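Local coordinates for protein BIFUNCTIONAL PROTEIN Proline utilization A (PutA) (Corynebacterium freiburgense, PDB 5UX5) that oxidises proline to glutamate in two steps, probably pairing an FAD-dependent proline dehydrogenase barrel with an NAD-dependent aldehyde dehydrogenase in one chain, at residues 304-308 and 1066-1070; 314-320 and 459-464; 467-471 and 558-562. All coordinates share one frame; numbering follows the deposited sequence.

Contact 1. Residues 304-308 and 1066-1070; sequences SMEKV and HRFGY
The imidazole of His-1066 lies with one face against Val-308: CG2 sits over the middle of the ring, 3.9 Å from its centroid and 11° off the normal, a CH-pi contact. The second methyl of the valine, CG1, reaches the NE2 end of the same ring. The Met-305 side chain crosses that of His-1066 at about a right angle, and SD stands oblique to the ring, 4.0 Å from CE1 of His-1066. The bend at chi2 (-49°) brings SD of Met-305 against the turn, 3.6 Å from N of Gly-1069. That N-H is already used: it donates to ND1 of His-1066 at 3.1 Å, tilted 30° from the ring plane, a bond that ties the ring to its own loop. One residue earlier on the helix, CB of Ser-304 rests 3.6 Å from CA of Gly-1069. The serine packs directly on the glycine backbone, the CA atoms of Ser-304 and Gly-1069 being 4.5 Å apart. On the far side of the turn, CE2 of Phe-1068 lies over one face of the Arg-1067 guanidinium, toward its rim, and that guanidinium forms a salt bridge with Asp-705. No hydrogen bond crosses between the segments. The arrangement is a type I' beta turn, Arg-1067 to Tyr-1070, following strand 1056-1064 near the C-terminus and laid against helix 303-313 of the proline dehydrogenase TIM barrel.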
ATOM      1  N   SER A 304     -12.250  10.885   6.649  1.00 46.15           N
ATOM      2  CA  SER A 304     -12.379   9.481   6.254  1.00 23.66           C
ATOM      3  C   SER A 304     -11.073   8.942   5.698  1.00 30.04           C
ATOM      4  O   SER A 304     -10.488   8.006   6.250  1.00 37.15           O
ATOM      5  CB  SER A 304     -13.474   9.313   5.202  1.00 29.10           C
ATOM      6  OG  SER A 304     -14.784   9.385   5.764  1.00 38.93           O
ATOM      7  N   MET A 305     -10.593   9.522   4.592  1.00 28.94           N
ATOM      8  CA  MET A 305      -9.357   8.998   4.023  1.00 24.61           C
ATOM      9  C   MET A 305      -8.152   9.230   4.923  1.00 31.90           C
ATOM     10  O   MET A 305      -7.165   8.492   4.815  1.00 35.00           O
ATOM     11  CB  MET A 305      -9.096   9.577   2.643  1.00 22.86           C
ATOM     12  CG  MET A 305     -10.020   9.026   1.541  1.00 30.83           C
ATOM     13  SD  MET A 305     -10.167   7.223   1.483  1.00 42.16           S
ATOM     14  CE  MET A 305      -8.435   6.749   1.456  1.00 34.91           C
ATOM     15  N   GLU A 306      -8.215  10.202   5.832  1.00 34.40           N
ATOM     16  CA  GLU A 306      -7.113  10.386   6.766  1.00 27.79           C
ATOM     17  C   GLU A 306      -7.036   9.246   7.770  1.00 32.86           C
ATOM     18  O   GLU A 306      -5.935   8.849   8.167  1.00 36.27           O
ATOM     19  CB  GLU A 306      -7.260  11.719   7.485  1.00 22.70           C
ATOM     20  CG  GLU A 306      -6.846  12.929   6.698  1.00 22.93           C
ATOM     21  CD  GLU A 306      -5.363  12.957   6.448  1.00 33.57           C
ATOM     22  OE1 GLU A 306      -4.613  12.196   7.106  1.00 45.29           O
ATOM     23  OE2 GLU A 306      -4.946  13.760   5.595  1.00 35.33           O
ATOM     24  N   LYS A 307      -8.183   8.692   8.171  1.00 29.80           N
ATOM     25  CA  LYS A 307      -8.170   7.577   9.108  1.00 26.68           C
ATOM     26  C   LYS A 307      -7.776   6.279   8.400  1.00 32.83           C
ATOM     27  O   LYS A 307      -7.010   5.473   8.954  1.00 36.67           O
ATOM     28  CB  LYS A 307      -9.551   7.429   9.763  1.00 23.26           C
ATOM     29  CG  LYS A 307     -10.046   8.624  10.611  1.00 23.24           C
ATOM     30  CD  LYS A 307     -11.102   8.243  11.631  1.00 29.03           C
ATOM     31  CE  LYS A 307     -11.602   9.486  12.386  1.00 49.70           C
ATOM     32  NZ  LYS A 307     -12.383   9.308  13.670  1.00 49.97           N
ATOM     33  N   VAL A 308      -8.241   6.083   7.159  1.00 21.68           N
ATOM     34  CA  VAL A 308      -7.800   4.929   6.370  1.00 22.47           C
ATOM     35  C   VAL A 308      -6.285   4.952   6.187  1.00 28.38           C
ATOM     36  O   VAL A 308      -5.611   3.936   6.365  1.00 39.55           O
ATOM     37  CB  VAL A 308      -8.531   4.860   5.014  1.00 31.23           C
ATOM     38  CG1 VAL A 308      -7.766   3.945   4.081  1.00 21.35           C
ATOM     39  CG2 VAL A 308     -10.002   4.387   5.162  1.00 22.00           C
ATOM     40  N   HIS A1066     -14.019   0.155   2.148  1.00 52.22           N
ATOM     41  CA  HIS A1066     -14.576   1.491   2.187  1.00 52.85           C
ATOM     42  C   HIS A1066     -14.780   2.015   0.770  1.00 59.94           C
ATOM     43  O   HIS A1066     -14.182   1.518  -0.185  1.00 61.08           O
ATOM     44  CB  HIS A1066     -13.647   2.400   3.000  1.00 50.25           C
ATOM     45  CG  HIS A1066     -12.259   2.486   2.444  1.00 50.23           C
ATOM     46  ND1 HIS A1066     -11.887   3.421   1.498  1.00 38.90           N
ATOM     47  CD2 HIS A1066     -11.162   1.722   2.667  1.00 55.08           C
ATOM     48  CE1 HIS A1066     -10.617   3.240   1.177  1.00 42.82           C
ATOM     49  NE2 HIS A1066     -10.152   2.215   1.869  1.00 53.02           N
ATOM     50  N   ARG A1067     -15.664   3.010   0.639  1.00 63.87           N
ATOM     51  CA  ARG A1067     -15.861   3.777  -0.599  1.00 62.37           C
ATOM     52  C   ARG A1067     -15.439   5.217  -0.318  1.00 63.39           C
ATOM     53  O   ARG A1067     -16.240   6.022   0.167  1.00 69.34           O
ATOM     54  CB  ARG A1067     -17.319   3.710  -1.098  1.00 63.83           C
ATOM     55  CG  ARG A1067     -17.615   4.566  -2.349  1.00 71.25           C
ATOM     56  CD  ARG A1067     -17.449   3.760  -3.653  1.00 75.64           C
ATOM     57  NE  ARG A1067     -17.335   4.606  -4.847  1.00 74.13           N
ATOM     58  CZ  ARG A1067     -16.206   4.832  -5.513  1.00 59.86           C
ATOM     59  NH1 ARG A1067     -15.066   4.268  -5.113  1.00 54.27           N
ATOM     60  NH2 ARG A1067     -16.227   5.616  -6.581  1.00 44.70           N
ATOM     61  N   PHE A1068     -14.177   5.537  -0.625  1.00 56.29           N
ATOM     62  CA  PHE A1068     -13.605   6.834  -0.264  1.00 53.49           C
ATOM     63  C   PHE A1068     -13.744   7.094   1.228  1.00 58.34           C
ATOM     64  O   PHE A1068     -14.081   8.199   1.649  1.00 61.88           O
ATOM     65  CB  PHE A1068     -14.256   7.963  -1.055  1.00 58.37           C
ATOM     66  CG  PHE A1068     -13.831   8.013  -2.476  1.00 57.61           C
ATOM     67  CD1 PHE A1068     -12.505   8.265  -2.796  1.00 50.98           C
ATOM     68  CD2 PHE A1068     -14.738   7.751  -3.493  1.00 59.15           C
ATOM     69  CE1 PHE A1068     -12.098   8.300  -4.108  1.00 56.69           C
ATOM     70  CE2 PHE A1068     -14.336   7.782  -4.816  1.00 63.06           C
ATOM     71  CZ  PHE A1068     -13.010   8.054  -5.127  1.00 58.87           C
ATOM     72  N   GLY A1069     -13.519   6.046   2.030  1.00 59.45           N
ATOM     73  CA  GLY A1069     -13.511   6.148   3.469  1.00 60.61           C
ATOM     74  C   GLY A1069     -14.785   5.702   4.162  1.00 65.71           C
ATOM     75  O   GLY A1069     -14.736   5.377   5.351  1.00 73.55           O
ATOM     76  N   TYR A1070     -15.917   5.677   3.468  1.00 64.86           N
ATOM     77  CA  TYR A1070     -17.183   5.355   4.114  1.00 70.50           C
ATOM     78  C   TYR A1070     -17.352   3.839   4.214  1.00 67.16           C
ATOM     79  O   TYR A1070     -17.202   3.129   3.215  1.00 70.27           O
ATOM     80  CB  TYR A1070     -18.329   6.004   3.336  1.00 76.25           C
ATOM     81  CG  TYR A1070     -19.729   5.537   3.681  1.00 85.79           C
ATOM     82  CD1 TYR A1070     -20.398   6.022   4.806  1.00 87.42           C
ATOM     83  CD2 TYR A1070     -20.400   4.637   2.853  1.00 89.94           C
ATOM     84  CE1 TYR A1070     -21.692   5.597   5.109  1.00 93.08           C
ATOM     85  CE2 TYR A1070     -21.686   4.210   3.143  1.00 96.09           C
ATOM     86  CZ  TYR A1070     -22.333   4.688   4.270  1.00 97.20           C
ATOM     87  OH  TYR A1070     -23.617   4.250   4.547  1.00 97.06           O
TER

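Contact 2. Residues 314-320 and 459-464; sequences GWYPAPY and RRLSTP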
ATOM      1  N   GLY A 314      -0.325   1.820  10.194  1.00 20.34           N
ATOM      2  CA  GLY A 314      -0.013   1.758  11.598  1.00 26.04           C
ATOM      3  C   GLY A 314       0.367   3.087  12.188  1.00 26.05           C
ATOM      4  O   GLY A 314       1.243   3.145  13.055  1.00 33.81           O
ATOM      5  N   TRP A 315      -0.269   4.157  11.739  1.00 24.91           N
ATOM      6  CA  TRP A 315      -0.001   5.500  12.215  1.00 26.03           C
ATOM      7  C   TRP A 315      -1.232   6.031  12.917  1.00 28.88           C
ATOM      8  O   TRP A 315      -2.338   5.528  12.706  1.00 33.95           O
ATOM      9  CB  TRP A 315       0.335   6.441  11.060  1.00 27.55           C
ATOM     10  CG  TRP A 315       1.555   6.127  10.292  1.00 27.80           C
ATOM     11  CD1 TRP A 315       2.677   5.506  10.752  1.00 27.75           C
ATOM     12  CD2 TRP A 315       1.805   6.451   8.912  1.00 21.44           C
ATOM     13  NE1 TRP A 315       3.609   5.425   9.740  1.00 24.43           N
ATOM     14  CE2 TRP A 315       3.095   6.005   8.607  1.00 21.54           C
ATOM     15  CE3 TRP A 315       1.065   7.093   7.915  1.00 21.40           C
ATOM     16  CZ2 TRP A 315       3.649   6.146   7.335  1.00 30.63           C
ATOM     17  CZ3 TRP A 315       1.612   7.221   6.661  1.00 21.47           C
ATOM     18  CH2 TRP A 315       2.886   6.753   6.378  1.00 21.59           C
ATOM     19  N   TYR A 316      -1.044   7.088  13.720  1.00 26.88           N
ATOM     20  CA  TYR A 316      -2.201   7.829  14.190  1.00 22.62           C
ATOM     21  C   TYR A 316      -2.779   8.634  13.037  1.00 27.90           C
ATOM     22  O   TYR A 316      -2.045   9.114  12.159  1.00 22.37           O
ATOM     23  CB  TYR A 316      -1.843   8.789  15.316  1.00 23.31           C
ATOM     24  CG  TYR A 316      -1.451   8.130  16.587  1.00 23.68           C
ATOM     25  CD1 TYR A 316      -2.400   7.562  17.411  1.00 23.98           C
ATOM     26  CD2 TYR A 316      -0.123   8.075  16.968  1.00 23.94           C
ATOM     27  CE1 TYR A 316      -2.038   6.950  18.603  1.00 27.07           C
ATOM     28  CE2 TYR A 316       0.262   7.458  18.136  1.00 24.38           C
ATOM     29  CZ  TYR A 316      -0.704   6.893  18.953  1.00 28.30           C
ATOM     30  OH  TYR A 316      -0.335   6.280  20.113  1.00 27.05           O
ATOM     31  N   PRO A 317      -4.088   8.796  13.014  1.00 32.11           N
ATOM     32  CA  PRO A 317      -4.684   9.766  12.095  1.00 28.64           C
ATOM     33  C   PRO A 317      -4.089  11.148  12.346  1.00 29.21           C
ATOM     34  O   PRO A 317      -3.732  11.497  13.469  1.00 32.86           O
ATOM     35  CB  PRO A 317      -6.176   9.712  12.437  1.00 30.49           C
ATOM     36  CG  PRO A 317      -6.341   8.449  13.284  1.00 22.78           C
ATOM     37  CD  PRO A 317      -5.056   8.213  13.952  1.00 22.77           C
ATOM     38  N   ALA A 318      -3.877  11.891  11.275  1.00 32.91           N
ATOM     39  CA  ALA A 318      -3.396  13.261  11.427  1.00 23.42           C
ATOM     40  C   ALA A 318      -4.402  14.187  12.128  1.00 32.00           C
ATOM     41  O   ALA A 318      -3.956  15.093  12.859  1.00 32.37           O
ATOM     42  CB  ALA A 318      -2.983  13.803  10.053  1.00 23.32           C
ATOM     43  N   PRO A 319      -5.715  14.070  11.921  1.00 23.89           N
ATOM     44  CA  PRO A 319      -6.650  14.956  12.610  1.00 24.46           C
ATOM     45  C   PRO A 319      -6.889  14.523  14.051  1.00 36.74           C
ATOM     46  O   PRO A 319      -6.473  13.463  14.503  1.00 44.37           O
ATOM     47  CB  PRO A 319      -7.947  14.834  11.802  1.00 28.71           C
ATOM     48  CG  PRO A 319      -7.579  14.163  10.560  1.00 23.84           C
ATOM     49  CD  PRO A 319      -6.410  13.297  10.881  1.00 23.48           C
ATOM     50  N   TYR A 320      -7.552  15.404  14.781  1.00 40.02           N
ATOM     51  CA  TYR A 320      -7.914  15.133  16.152  1.00 33.64           C
ATOM     52  C   TYR A 320      -8.808  13.915  16.204  1.00 29.85           C
ATOM     53  O   TYR A 320      -9.481  13.590  15.229  1.00 35.87           O
ATOM     54  CB  TYR A 320      -8.671  16.320  16.742  1.00 40.14           C
ATOM     55  CG  TYR A 320      -7.864  17.539  17.082  1.00 39.51           C
ATOM     56  CD1 TYR A 320      -7.055  17.562  18.201  1.00 32.45           C
ATOM     57  CD2 TYR A 320      -7.946  18.695  16.305  1.00 42.69           C
ATOM     58  CE1 TYR A 320      -6.325  18.701  18.538  1.00 36.87           C
ATOM     59  CE2 TYR A 320      -7.212  19.842  16.637  1.00 40.96           C
ATOM     60  CZ  TYR A 320      -6.408  19.826  17.756  1.00 37.49           C
ATOM     61  OH  TYR A 320      -5.683  20.927  18.105  1.00 43.11           O
ATOM     62  N   ARG A 459       0.034  14.650  15.434  1.00 25.52           N
ATOM     63  CA  ARG A 459      -0.255  13.281  15.831  1.00 32.90           C
ATOM     64  C   ARG A 459       0.716  12.273  15.222  1.00 34.42           C
ATOM     65  O   ARG A 459       0.919  11.189  15.804  1.00 32.26           O
ATOM     66  CB  ARG A 459      -1.682  12.913  15.434  1.00 29.88           C
ATOM     67  CG  ARG A 459      -2.711  13.840  15.980  1.00 25.16           C
ATOM     68  CD  ARG A 459      -3.430  13.138  17.082  1.00 27.05           C
ATOM     69  NE  ARG A 459      -4.551  12.341  16.626  1.00 24.95           N
ATOM     70  CZ  ARG A 459      -4.891  11.186  17.160  1.00 33.05           C
ATOM     71  NH1 ARG A 459      -4.167  10.667  18.153  1.00 35.54           N
ATOM     72  NH2 ARG A 459      -5.955  10.552  16.702  1.00 47.01           N
ATOM     73  N   ARG A 460       1.338  12.609  14.090  1.00 24.67           N
ATOM     74  CA  ARG A 460       2.256  11.704  13.413  1.00 24.14           C
ATOM     75  C   ARG A 460       3.633  11.658  14.080  1.00 31.63           C
ATOM     76  O   ARG A 460       4.514  10.932  13.611  1.00 28.87           O
ATOM     77  CB  ARG A 460       2.400  12.123  11.947  1.00 23.90           C
ATOM     78  CG  ARG A 460       1.151  11.974  11.090  1.00 25.20           C
ATOM     79  CD  ARG A 460       0.804  10.494  10.866  1.00 25.08           C
ATOM     80  NE  ARG A 460      -0.389  10.326  10.043  1.00 22.39           N
ATOM     81  CZ  ARG A 460      -0.383  10.362   8.713  1.00 26.12           C
ATOM     82  NH1 ARG A 460       0.770  10.537   8.072  1.00 25.87           N
ATOM     83  NH2 ARG A 460      -1.527  10.227   8.038  1.00 23.52           N
ATOM     84  N   LEU A 461       3.851  12.422  15.156  1.00 37.64           N
ATOM     85  CA  LEU A 461       5.183  12.484  15.742  1.00 32.77           C
ATOM     86  C   LEU A 461       5.579  11.195  16.428  1.00 32.99           C
ATOM     87  O   LEU A 461       6.770  10.974  16.637  1.00 44.53           O
ATOM     88  CB  LEU A 461       5.294  13.628  16.744  1.00 27.77           C
ATOM     89  CG  LEU A 461       5.304  15.097  16.292  1.00 30.16           C
ATOM     90  CD1 LEU A 461       5.308  15.990  17.526  1.00 28.58           C
ATOM     91  CD2 LEU A 461       6.471  15.422  15.400  1.00 27.83           C
ATOM     92  N   SER A 462       4.620  10.358  16.805  1.00 30.16           N
ATOM     93  CA  SER A 462       4.899   9.023  17.317  1.00 34.90           C
ATOM     94  C   SER A 462       3.840   8.091  16.770  1.00 37.24           C
ATOM     95  O   SER A 462       2.948   8.505  16.020  1.00 37.23           O
ATOM     96  CB  SER A 462       4.913   8.974  18.847  1.00 35.86           C
ATOM     97  OG  SER A 462       3.593   9.176  19.346  1.00 39.23           O
ATOM     98  N   THR A 463       3.924   6.822  17.161  1.00 46.72           N
ATOM     99  CA  THR A 463       3.117   5.800  16.513  1.00 40.46           C
ATOM    100  C   THR A 463       2.395   4.928  17.526  1.00 36.32           C
ATOM    101  O   THR A 463       2.916   4.650  18.609  1.00 40.82           O
ATOM    102  CB  THR A 463       4.014   4.936  15.622  1.00 34.62           C
ATOM    103  OG1 THR A 463       5.284   4.774  16.270  1.00 51.72           O
ATOM    104  CG2 THR A 463       4.239   5.637  14.301  1.00 22.99           C
ATOM    105  N   PRO A 464       1.208   4.448  17.184  1.00 35.82           N
ATOM    106  CA  PRO A 464       0.513   3.529  18.092  1.00 28.57           C
ATOM    107  C   PRO A 464       1.217   2.183  18.119  1.00 37.23           C
ATOM    108  O   PRO A 464       1.964   1.822  17.209  1.00 48.65           O
ATOM    109  CB  PRO A 464      -0.886   3.406  17.495  1.00 22.93           C
ATOM    110  CG  PRO A 464      -0.844   4.163  16.149  1.00 28.48           C
ATOM    111  CD  PRO A 464       0.560   4.555  15.864  1.00 28.36           C
TER
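The carbonyl oxygen of Tyr-316 takes the shortest hydrogen bond here, 2.9 Å from NE of Arg-460, with the donor nearly in line with the C=O. Chi2 of Arg-460 (-69°) bends the chain, and CE3 of Trp-315 lies over one face of the Arg-460 guanidinium, toward its rim, 3.5 Å from NH1 of Arg-460; the planes are 34° apart. NH1 continues to a salt bridge with Asp-473. Arg-459 grips the same loop farther on: its NE donates to O of Pro-319 at 3.1 Å, almost straight (171°) and in the guanidinium plane, while NH1 passes 3.6 Å from CD1 of Tyr-316. The Tyr-316 ring is wedged into the 459-464 loop. CG of Pro-464 stands over the ring centre, 3.7 Å from the centroid, and the ring edge at CD2 meets O of Ser-462. CD of Pro-464 also touches O of Gly-314. At the end of the segment, Tyr-320 touches the FAD and its OH bonds to O of Ala-455. Two neighbouring arginines thus spend their NE groups on backbone carbonyls of a proline-broken loop that has no regular structure, which probably helps hold its course toward Tyr-320, a residue of the FAD pocket.

Contact 3. Residues 467-471 and 558-562; sequences FNASD and SEAID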
ATOM      1  N   PHE A 467       1.014  -4.649  15.712  1.00 33.08           N
ATOM      2  CA  PHE A 467       1.867  -5.813  15.488  1.00 28.82           C
ATOM      3  C   PHE A 467       2.830  -5.600  14.313  1.00 33.66           C
ATOM      4  O   PHE A 467       4.041  -5.823  14.444  1.00 25.56           O
ATOM      5  CB  PHE A 467       1.057  -7.072  15.239  1.00 25.48           C
ATOM      6  CG  PHE A 467       1.921  -8.203  14.818  1.00 33.85           C
ATOM      7  CD1 PHE A 467       2.655  -8.901  15.765  1.00 38.21           C
ATOM      8  CD2 PHE A 467       2.093  -8.502  13.477  1.00 36.69           C
ATOM      9  CE1 PHE A 467       3.493  -9.910  15.395  1.00 42.32           C
ATOM     10  CE2 PHE A 467       2.939  -9.515  13.093  1.00 45.16           C
ATOM     11  CZ  PHE A 467       3.641 -10.223  14.057  1.00 51.04           C
ATOM     12  N   ASN A 468       2.309  -5.254  13.132  1.00 32.75           N
ATOM     13  CA  ASN A 468       3.180  -4.965  11.994  1.00 22.38           C
ATOM     14  C   ASN A 468       3.994  -3.711  12.244  1.00 23.85           C
ATOM     15  O   ASN A 468       3.470  -2.714  12.745  1.00 33.23           O
ATOM     16  CB  ASN A 468       2.370  -4.808  10.721  1.00 23.87           C
ATOM     17  CG  ASN A 468       1.722  -6.087  10.307  1.00 32.86           C
ATOM     18  OD1 ASN A 468       0.536  -6.330  10.584  1.00 42.34           O
ATOM     19  ND2 ASN A 468       2.517  -6.961   9.681  1.00 24.31           N
ATOM     20  N   ALA A 469       5.291  -3.780  11.944  1.00 20.94           N
ATOM     21  CA  ALA A 469       6.160  -2.608  12.046  1.00 22.76           C
ATOM     22  C   ALA A 469       5.691  -1.494  11.112  1.00 29.65           C
ATOM     23  O   ALA A 469       5.341  -1.746   9.952  1.00 31.35           O
ATOM     24  CB  ALA A 469       7.597  -3.002  11.702  1.00 22.74           C
ATOM     25  N   SER A 470       5.686  -0.247  11.602  1.00 28.86           N
ATOM     26  CA  SER A 470       5.146   0.841  10.781  1.00 30.87           C
ATOM     27  C   SER A 470       6.225   1.451   9.896  1.00 30.60           C
ATOM     28  O   SER A 470       7.383   1.591  10.298  1.00 29.79           O
ATOM     29  CB  SER A 470       4.507   1.948  11.628  1.00 35.50           C
ATOM     30  OG  SER A 470       5.396   2.448  12.598  1.00 48.25           O
ATOM     31  N   ASP A 471       5.826   1.826   8.687  1.00 39.91           N
ATOM     32  CA  ASP A 471       6.731   2.416   7.706  1.00 39.98           C
ATOM     33  C   ASP A 471       7.153   3.825   8.102  1.00 35.08           C
ATOM     34  O   ASP A 471       6.529   4.490   8.938  1.00 29.84           O
ATOM     35  CB  ASP A 471       6.068   2.498   6.333  1.00 38.34           C
ATOM     36  CG  ASP A 471       5.815   1.156   5.737  1.00 39.80           C
ATOM     37  OD1 ASP A 471       6.405   0.196   6.244  1.00 37.61           O
ATOM     38  OD2 ASP A 471       5.054   1.062   4.751  1.00 46.19           O
ATOM     39  N   SER A 558      10.352  -2.960   6.725  1.00 21.84           N
ATOM     40  CA  SER A 558       9.286  -3.329   7.637  1.00 31.79           C
ATOM     41  C   SER A 558       8.957  -4.804   7.518  1.00 34.21           C
ATOM     42  O   SER A 558       8.758  -5.475   8.542  1.00 32.32           O
ATOM     43  CB  SER A 558       8.061  -2.465   7.398  1.00 33.29           C
ATOM     44  OG  SER A 558       8.412  -1.143   7.770  1.00 41.57           O
ATOM     45  N   GLU A 559       8.912  -5.323   6.280  1.00 25.79           N
ATOM     46  CA  GLU A 559       8.665  -6.741   6.076  1.00 23.75           C
ATOM     47  C   GLU A 559       9.733  -7.576   6.778  1.00 33.92           C
ATOM     48  O   GLU A 559       9.425  -8.598   7.411  1.00 37.15           O
ATOM     49  CB  GLU A 559       8.589  -7.055   4.575  1.00 25.69           C
ATOM     50  CG  GLU A 559       7.870  -8.378   4.214  1.00 29.47           C
ATOM     51  CD  GLU A 559       7.753  -8.636   2.707  1.00 33.16           C
ATOM     52  OE1 GLU A 559       8.535  -8.055   1.950  1.00 30.88           O
ATOM     53  OE2 GLU A 559       6.870  -9.403   2.257  1.00 41.71           O
ATOM     54  N   ALA A 560      10.997  -7.156   6.683  1.00 35.38           N
ATOM     55  CA  ALA A 560      12.057  -7.931   7.312  1.00 36.30           C
ATOM     56  C   ALA A 560      11.913  -7.913   8.828  1.00 41.34           C
ATOM     57  O   ALA A 560      12.189  -8.912   9.497  1.00 44.03           O
ATOM     58  CB  ALA A 560      13.429  -7.404   6.889  1.00 32.15           C
ATOM     59  N   ILE A 561      11.502  -6.783   9.397  1.00 40.40           N
ATOM     60  CA  ILE A 561      11.254  -6.757  10.831  1.00 38.29           C
ATOM     61  C   ILE A 561      10.036  -7.617  11.186  1.00 34.17           C
ATOM     62  O   ILE A 561      10.061  -8.398  12.150  1.00 36.07           O
ATOM     63  CB  ILE A 561      11.139  -5.298  11.304  1.00 38.91           C
ATOM     64  CG1 ILE A 561      12.491  -4.618  11.059  1.00 35.49           C
ATOM     65  CG2 ILE A 561      10.810  -5.237  12.791  1.00 37.24           C
ATOM     66  CD1 ILE A 561      12.543  -3.116  11.228  1.00 24.96           C
ATOM     67  N   ASP A 562       8.963  -7.505  10.405  1.00 24.12           N
ATOM     68  CA  ASP A 562       7.768  -8.295  10.673  1.00 21.04           C
ATOM     69  C   ASP A 562       8.048  -9.796  10.616  1.00 30.83           C
ATOM     70  O   ASP A 562       7.499 -10.555  11.421  1.00 36.65           O
ATOM     71  CB  ASP A 562       6.642  -7.928   9.701  1.00 19.92           C
ATOM     72  CG  ASP A 562       6.013  -6.565   9.996  1.00 41.14           C
ATOM     73  OD1 ASP A 562       6.372  -5.912  11.004  1.00 39.30           O
ATOM     74  OD2 ASP A 562       5.138  -6.147   9.206  1.00 47.65           O
TER
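With chi1 of Asp-562 at -73° and of Asn-468 at -66°, each CG lies beside its own backbone N, and the two side chains cross at about a right angle. Here the non-regular connection between helices 438-450 and 477-484, which holds 467-471, packs on helix 550-574, which holds 558-562, within the aldehyde dehydrogenase family region. One carboxylate holds two donors, one on each oxygen. OD1 of Asp-562 receives the backbone N of Ala-469 through its syn lone pair, in a nearly straight bond of 2.6 Å. OD2 receives ND2 of Asn-468 at 2.8 Å; the donor comes from above the carboxylate plane, although the oxygen itself lies in the plane of the amide. The two flat groups are turned 62° against each other. The same ND2 also bonds to O of Val-882, so the amide joins the helix to a second loop. These bonds hold the rotation of the carboxylate, and the two N-H donors probably help stabilise the negative charge of this buried group.

One turn back on the helix, Ser-558 faces the linker as well. Between the two polar sites sits Ala-469, whose CB lies 4.1 Å from CG2 of Ile-561 and 3.2 Å from OD1 of Asp-562. At the start of 467-471, Phe-467 leans on Tyr-566 and makes a cation-pi contact with Arg-569. At the Asp-471 end, OG of Ser-558, which also bonds to NH2 of Arg-535, donates to OD1 of Asp-471 at 2.9 Å, meeting that oxygen nearly along its C-O bond.

Overall arrangement
Contact 1 is a surface contact with mainly apolar character, whereas contacts 2 and 3 are partly buried and rely on side-chain hydrogen bonds: arginines to backbone carbonyls in contact 2, carboxylates to N-H groups and a serine hydroxyl in contact 3. Contacts 1 and 2 share neighbouring parts of the barrel, helix 303-313 and the loop after it, and meet where Glu-306 packs on Ala-318 and Pro-319. Contacts 2 and 3 take successive pieces of one linker, 459-464 and 467-471, and touch through a probable hydrogen bond from Trp-315 NE1 to Asp-471 O. Contacts 1 and 3 do not touch. The linker thus runs from the barrel side to the aldehyde dehydrogenase side.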